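Local coordinates for protein CBIX (Paracoccus pantotrophus, PDB 4CCS) that probably inserts ferrous iron into sirohydrochlorin as a chelatase, the last step of siroheme biosynthesis, at residues Ala182-Ala185 against Glu186-Thr189. Residues are numbered along the deposited sequence; the frame is centred on the assembly and turned at random.
Sequences ATQA and EHVT
Thr183 O accepts from His187 N at 3.2 Å as the backbone winds into the short helix 184-189, which follows strand 175-179 in the second of the two parallel-sheet halves of this chelatase. Thr183 is the N-cap: with chi1 at 72°, OG1 sits between its own backbone N and carbonyl carbon and accepts from Glu186 N, 3.2 Å away. The same hydroxyl gives its proton to Glu186 OE1, at 2.8 Å, meeting the anti lone pair of the carboxylate, so one OG1 both caps the first turn and holds the extended Glu186 side chain, which points back past the helix start. A valine here would probably leave Glu186 N without its capping acceptor and OE1 without the hydroxyl that fixes it. Glu186 also reaches the loop residues His10 and Gln12, at the side where the two halves face each other. Gln184, the first residue after the cap, runs side by side with His187, amide and ring planes 34° apart, and His187 packs edge-to-face on Phe181. Thr189 OG1 lies by Ala185 O but has Gln12 OE1 as its stronger partner. The rotation of the His187 ring is set in part at its edge, where ND1 donates in the ring plane to Gln184 OE1 at 2.8 Å.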
ATOM      1  N   ALA A 182      -0.556   1.161   2.001  1.00 15.71           N
ATOM      2  CA  ALA A 182       0.736   1.670   1.539  1.00 16.05           C
ATOM      3  C   ALA A 182       1.437   2.559   2.564  1.00 20.40           C
ATOM      4  O   ALA A 182       2.662   2.653   2.528  1.00 19.86           O
ATOM      5  CB  ALA A 182       0.555   2.424   0.232  1.00 16.74           C
ATOM      6  N   THR A 183       0.672   3.244   3.452  1.00 15.33           N
ATOM      7  CA  THR A 183       1.265   4.134   4.468  1.00 15.00           C
ATOM      8  C   THR A 183       0.651   3.913   5.823  1.00 18.18           C
ATOM      9  O   THR A 183      -0.509   3.490   5.911  1.00 16.83           O
ATOM     10  CB  THR A 183       1.118   5.633   4.096  1.00 19.56           C
ATOM     11  OG1 THR A 183      -0.246   6.058   4.243  1.00 17.10           O
ATOM     12  CG2 THR A 183       1.657   5.974   2.703  1.00 16.33           C
ATOM     13  N   GLN A 184       1.415   4.234   6.880  1.00 15.39           N
ATOM     14  CA  GLN A 184       0.923   4.142   8.254  1.00 16.35           C
ATOM     15  C   GLN A 184      -0.227   5.140   8.480  1.00 18.20           C
ATOM     16  O   GLN A 184      -1.209   4.770   9.118  1.00 17.98           O
ATOM     17  CB  GLN A 184       2.058   4.336   9.293  1.00 18.20           C
ATOM     18  CG  GLN A 184       1.601   4.155  10.764  1.00 26.90           C
ATOM     19  CD  GLN A 184       1.294   2.706  11.120  1.00 50.25           C
ATOM     20  OE1 GLN A 184       0.213   2.178  10.846  1.00 38.84           O
ATOM     21  NE2 GLN A 184       2.236   2.016  11.748  1.00 54.15           N
ATOM     22  N   ALA A 185      -0.141   6.367   7.914  1.00 15.73           N
ATOM     23  CA  ALA A 185      -1.191   7.392   8.097  1.00 15.78           C
ATOM     24  C   ALA A 185      -2.550   6.895   7.582  1.00 17.30           C
ATOM     25  O   ALA A 185      -3.541   6.987   8.304  1.00 15.83           O
ATOM     26  CB  ALA A 185      -0.798   8.706   7.426  1.00 16.84           C
ATOM     27  N   GLU A 186      -2.580   6.272   6.381  1.00 14.66           N
ATOM     28  CA  GLU A 186      -3.831   5.724   5.843  1.00 14.47           C
ATOM     29  C   GLU A 186      -4.330   4.547   6.669  1.00 17.13           C
ATOM     30  O   GLU A 186      -5.535   4.439   6.904  1.00 17.66           O
ATOM     31  CB  GLU A 186      -3.684   5.343   4.374  1.00 15.55           C
ATOM     32  CG  GLU A 186      -3.469   6.560   3.496  1.00 17.61           C
ATOM     33  CD  GLU A 186      -2.971   6.185   2.123  1.00 25.28           C
ATOM     34  OE1 GLU A 186      -1.813   5.726   1.989  1.00 21.77           O
ATOM     35  OE2 GLU A 186      -3.767   6.323   1.177  1.00 19.61           O
ATOM     36  N   HIS A 187      -3.409   3.687   7.133  1.00 13.66           N
ATOM     37  CA  HIS A 187      -3.740   2.531   7.965  1.00 12.86           C
ATOM     38  C   HIS A 187      -4.408   2.973   9.288  1.00 17.51           C
ATOM     39  O   HIS A 187      -5.491   2.488   9.606  1.00 15.94           O
ATOM     40  CB  HIS A 187      -2.483   1.698   8.263  1.00 13.20           C
ATOM     41  CG  HIS A 187      -2.706   0.569   9.231  1.00 16.13           C
ATOM     42  ND1 HIS A 187      -1.997   0.485  10.425  1.00 17.75           N
ATOM     43  CD2 HIS A 187      -3.557  -0.484   9.154  1.00 17.60           C
ATOM     44  CE1 HIS A 187      -2.429  -0.620  11.021  1.00 17.08           C
ATOM     45  NE2 HIS A 187      -3.366  -1.237  10.294  1.00 17.34           N
ATOM     46  N   VAL A 188      -3.758   3.883  10.044  1.00 15.73           N
ATOM     47  CA  VAL A 188      -4.245   4.373  11.353  1.00 16.26           C
ATOM     48  C   VAL A 188      -5.643   4.999  11.233  1.00 18.52           C
ATOM     49  O   VAL A 188      -6.512   4.690  12.051  1.00 17.54           O
ATOM     50  CB  VAL A 188      -3.195   5.314  12.029  1.00 21.82           C
ATOM     51  CG1 VAL A 188      -3.772   6.037  13.252  1.00 22.16           C
ATOM     52  CG2 VAL A 188      -1.940   4.526  12.426  1.00 21.80           C
ATOM     53  N   THR A 189      -5.884   5.808  10.178  1.00 15.51           N
ATOM     54  CA  THR A 189      -7.204   6.439   9.922  1.00 15.95           C
ATOM     55  C   THR A 189      -8.366   5.423   9.927  1.00 19.21           C
ATOM     56  O   THR A 189      -9.431   5.706  10.489  1.00 18.70           O
ATOM     57  CB  THR A 189      -7.158   7.230   8.612  1.00 21.71           C
ATOM     58  OG1 THR A 189      -6.204   8.283   8.749  1.00 20.65           O
ATOM     59  CG2 THR A 189      -8.527   7.800   8.180  1.00 24.85           C
TER
HETATM   60  O   HOH W   1      -2.821   2.823   1.738  1.00 16.65           O